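Long-range contact in vinylacetyl-CoA Delta-isomerase (Nitrosopumilus maritimus SCM1, PDB 6VJR), which probably dehydrates 4-hydroxybutyryl-CoA and isomerises vinylacetyl-CoA, using FAD and a [4Fe-4S] cluster: residues A185-C190 against A255-D260. Sequence-based numbering, arbitrary orientation. Where two conformers were deposited one is given.
Sequences AHQTGC and ALIILD. With FAD (flavin-adenine dinucleotide), chain F.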
loop_
_atom_site.group_PDB
_atom_site.type_symbol
_atom_site.label_atom_id
_atom_site.label_comp_id
_atom_site.label_asym_id
_atom_site.label_seq_id
_atom_site.Cartn_x
_atom_site.Cartn_y
_atom_site.Cartn_z
ATOM N N ALA A 185 10.434 30.992 -6.903
ATOM C CA ALA A 185 9.528 30.659 -5.821
ATOM C C ALA A 185 10.082 29.546 -4.943
ATOM O O ALA A 185 10.923 28.762 -5.365
ATOM C CB ALA A 185 8.178 30.296 -6.404
ATOM N N HIS A 186 9.557 29.466 -3.712
ATOM C CA HIS A 186 9.828 28.363 -2.779
ATOM C C HIS A 186 11.304 28.262 -2.386
ATOM O O HIS A 186 11.834 27.164 -2.244
ATOM C CB HIS A 186 9.463 27.009 -3.386
ATOM C CG HIS A 186 8.259 27.057 -4.256
ATOM N ND1 HIS A 186 6.951 27.244 -3.852
ATOM C CD2 HIS A 186 8.237 26.917 -5.592
ATOM C CE1 HIS A 186 6.189 27.240 -4.930
ATOM N NE2 HIS A 186 6.947 27.020 -5.992
ATOM N N GLN A 187 11.989 29.381 -2.313
ATOM C CA GLN A 187 13.452 29.342 -2.227
ATOM C C GLN A 187 13.986 29.117 -0.825
ATOM O O GLN A 187 13.857 29.980 0.041
ATOM C CB GLN A 187 13.972 30.640 -2.834
ATOM C CG GLN A 187 13.727 30.715 -4.325
ATOM C CD GLN A 187 14.396 29.599 -5.081
ATOM O OE1 GLN A 187 15.538 29.271 -4.814
ATOM N NE2 GLN A 187 13.698 28.997 -6.038
ATOM N N THR A 188 14.577 27.939 -0.641
ATOM C CA THR A 188 15.039 27.460 0.643
ATOM C C THR A 188 16.236 28.293 1.107
ATOM O O THR A 188 17.259 28.328 0.431
ATOM C CB THR A 188 15.384 25.959 0.528
ATOM O OG1 THR A 188 14.185 25.220 0.267
ATOM C CG2 THR A 188 16.001 25.422 1.798
ATOM N N GLY A 189 16.095 28.884 2.302
ATOM C CA GLY A 189 17.208 29.529 2.975
ATOM C C GLY A 189 17.760 30.748 2.244
ATOM O O GLY A 189 18.859 31.200 2.554
ATOM N N CYS A 190 17.035 31.301 1.281
ATOM C CA CYS A 190 17.600 32.374 0.459
ATOM C C CYS A 190 18.004 33.610 1.270
ATOM O O CYS A 190 19.084 34.192 1.069
ATOM C CB CYS A 190 16.663 32.769 -0.675
ATOM S SG CYS A 190 14.981 33.235 -0.194
ATOM N N ALA A 255 11.116 31.587 0.672
ATOM C CA ALA A 255 10.616 32.889 0.256
ATOM C C ALA A 255 10.499 32.930 -1.270
ATOM O O ALA A 255 11.168 32.183 -1.975
ATOM C CB ALA A 255 11.510 34.003 0.776
ATOM N N LEU A 256 9.685 33.872 -1.748
ATOM C CA LEU A 256 9.604 34.244 -3.150
ATOM C C LEU A 256 10.599 35.374 -3.396
ATOM O O LEU A 256 10.552 36.411 -2.737
ATOM C CB LEU A 256 8.167 34.678 -3.414
ATOM C CG LEU A 256 7.843 35.161 -4.825
ATOM C CD1 LEU A 256 8.024 34.119 -5.893
ATOM C CD2 LEU A 256 6.458 35.761 -4.857
ATOM N N ILE A 257 11.487 35.152 -4.356
ATOM C CA ILE A 257 12.496 36.130 -4.727
ATOM C C ILE A 257 12.028 36.831 -6.003
ATOM O O ILE A 257 11.850 36.206 -7.059
ATOM C CB ILE A 257 13.848 35.475 -4.971
ATOM C CG1 ILE A 257 14.286 34.533 -3.857
ATOM C CG2 ILE A 257 14.885 36.573 -5.223
ATOM C CD1 ILE A 257 15.622 33.879 -4.133
ATOM N N ILE A 258 11.756 38.118 -5.873
ATOM C CA ILE A 258 11.405 38.933 -7.021
ATOM C C ILE A 258 12.661 39.613 -7.551
ATOM O O ILE A 258 13.448 40.131 -6.771
ATOM C CB ILE A 258 10.325 39.966 -6.691
ATOM C CG1 ILE A 258 9.172 39.382 -5.861
ATOM C CG2 ILE A 258 9.872 40.641 -7.996
ATOM C CD1 ILE A 258 8.367 38.322 -6.580
ATOM N N LEU A 259 12.831 39.597 -8.883
ATOM C CA LEU A 259 13.953 40.239 -9.557
ATOM C C LEU A 259 13.456 41.321 -10.510
ATOM O O LEU A 259 12.661 41.029 -11.424
ATOM C CB LEU A 259 14.697 39.169 -10.354
ATOM C CG LEU A 259 15.076 37.900 -9.581
ATOM C CD1 LEU A 259 15.396 36.726 -10.490
ATOM C CD2 LEU A 259 16.224 38.164 -8.673
ATOM N N ASP A 260 13.882 42.566 -10.280
ATOM C CA ASP A 260 13.550 43.711 -11.127
ATOM C C ASP A 260 14.847 44.299 -11.677
ATOM O O ASP A 260 15.523 45.103 -11.042
ATOM C CB ASP A 260 12.745 44.749 -10.376
ATOM C CG ASP A 260 12.301 45.920 -11.224
ATOM O OD1 ASP A 260 12.413 45.825 -12.459
ATOM O OD2 ASP A 260 11.876 46.936 -10.640
HETATM P PA FAD F . 3.390 22.425 -10.021
HETATM O O1A FAD F . 4.328 22.292 -11.150
HETATM O O2A FAD F . 2.355 23.473 -10.112
HETATM O O5B FAD F . 2.848 20.957 -9.723
HETATM C C5B FAD F . 1.483 20.713 -9.304
HETATM C C4B FAD F . 1.010 19.441 -9.946
HETATM O O4B FAD F . 0.815 19.662 -11.364
HETATM C C3B FAD F . 1.935 18.214 -9.827
HETATM O O3B FAD F . 1.161 17.022 -9.671
HETATM C C2B FAD F . 2.658 18.200 -11.168
HETATM O O2B FAD F . 3.193 16.954 -11.588
HETATM C C1B FAD F . 1.549 18.692 -12.102
HETATM N N9A FAD F . 2.046 19.360 -13.298
HETATM C C8A FAD F . 2.704 20.565 -13.428
HETATM N N7A FAD F . 2.991 20.907 -14.658
HETATM C C5A FAD F . 2.517 19.843 -15.403
HETATM C C6A FAD F . 2.519 19.592 -16.791
HETATM N N6A FAD F . 2.990 20.465 -17.683
HETATM N N1A FAD F . 2.025 18.405 -17.213
HETATM C C2A FAD F . 1.517 17.561 -16.297
HETATM N N3A FAD F . 1.422 17.697 -14.976
HETATM C C4A FAD F . 1.952 18.870 -14.578
HETATM N N1 FAD F . 12.976 25.106 -5.800
HETATM C C2 FAD F . 14.150 25.803 -5.959
HETATM O O2 FAD F . 14.554 26.191 -7.066
HETATM N N3 FAD F . 14.946 26.021 -4.850
HETATM C C4 FAD F . 14.674 25.644 -3.567
HETATM O O4 FAD F . 15.384 25.975 -2.632
HETATM C C4X FAD F . 13.381 24.997 -3.405
HETATM N N5 FAD F . 13.012 24.619 -2.177
HETATM C C5X FAD F . 11.705 24.215 -2.005
HETATM C C6 FAD F . 11.184 24.028 -0.716
HETATM C C7 FAD F . 9.862 23.668 -0.506
HETATM C C7M FAD F . 9.318 23.582 0.900
HETATM C C8 FAD F . 9.053 23.339 -1.612
HETATM C C8M FAD F . 7.653 22.838 -1.410
HETATM C C9 FAD F . 9.561 23.429 -2.887
HETATM C C9A FAD F . 10.881 23.901 -3.099
HETATM N N10 FAD F . 11.385 24.124 -4.380
HETATM C C10 FAD F . 12.608 24.763 -4.585
HETATM C "C1'" FAD F . 10.409 24.052 -5.484
HETATM C "C2'" FAD F . 10.071 22.695 -6.052
HETATM O "O2'" FAD F . 11.128 22.321 -6.937
HETATM C "C3'" FAD F . 8.735 22.762 -6.806
HETATM O "O3'" FAD F . 7.735 22.918 -5.817
HETATM C "C4'" FAD F . 8.460 21.588 -7.759
HETATM O "O4'" FAD F . 9.327 21.648 -8.900
HETATM C "C5'" FAD F . 7.022 21.553 -8.244
HETATM O "O5'" FAD F . 6.709 22.773 -8.896
HETATM P P FAD F . 5.482 23.627 -8.463
HETATM O O1P FAD F . 5.511 23.954 -7.036
HETATM O O2P FAD F . 5.375 24.727 -9.434
HETATM O O3P FAD F . 4.187 22.699 -8.639
#
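Two backbone hydrogen bonds join Q187 to A255 where strand 177-188 runs antiparallel to strand 254-259. The bond from Q187 N to A255 O measures 2.9 Å and is fairly straight, whereas the return bond from A255 N to Q187 O is 3.2 Å long and more bent. The chain turns a corner at H186, where phi is positive (62°).

Apolar contacts fill in behind these bonds. I257 holds CG1 anti to its carbonyl carbon and extends CD1 between Q187 and C190, 3.7 Å from Q187 CG; the Q187 and I257 side chains cross at about a right angle. C190 SG lies 3.7 Å from A255 CB; a small thiol and a methyl suit this buried spot. Farther along, L256 CD1 reaches A185 CB at 3.9 Å, and L406 of the second subunit packs against L256.

The site belongs to the beta domain of the acyl-CoA dehydrogenase-like fold, and the end of strand 177-188 meets the flavin here. A type II turn from Q187 to C190, with G189 taking the positive phi, leads the chain away again.

Polar groups on the far side of 185-190 hold the isoalloxazine. T188 N donates to FAD O4 at 2.9 Å, and T188 OG1, beside its own backbone N, donates to FAD N5 at 2.8 Å. Q187 is bent at chi2 (-60°), so its amide doubles back: NE2 donates to FAD O2 at 3.1 Å and also to A185 O, two bonds that restrain the amide's rotation. H186 CB lies against FAD C9A, while A185 CB lies over one face of the imidazole and the ribityl O3' of FAD over the opposite face, both toward the rim, and ND1 is hydrogen-bonded to T390 of the second subunit.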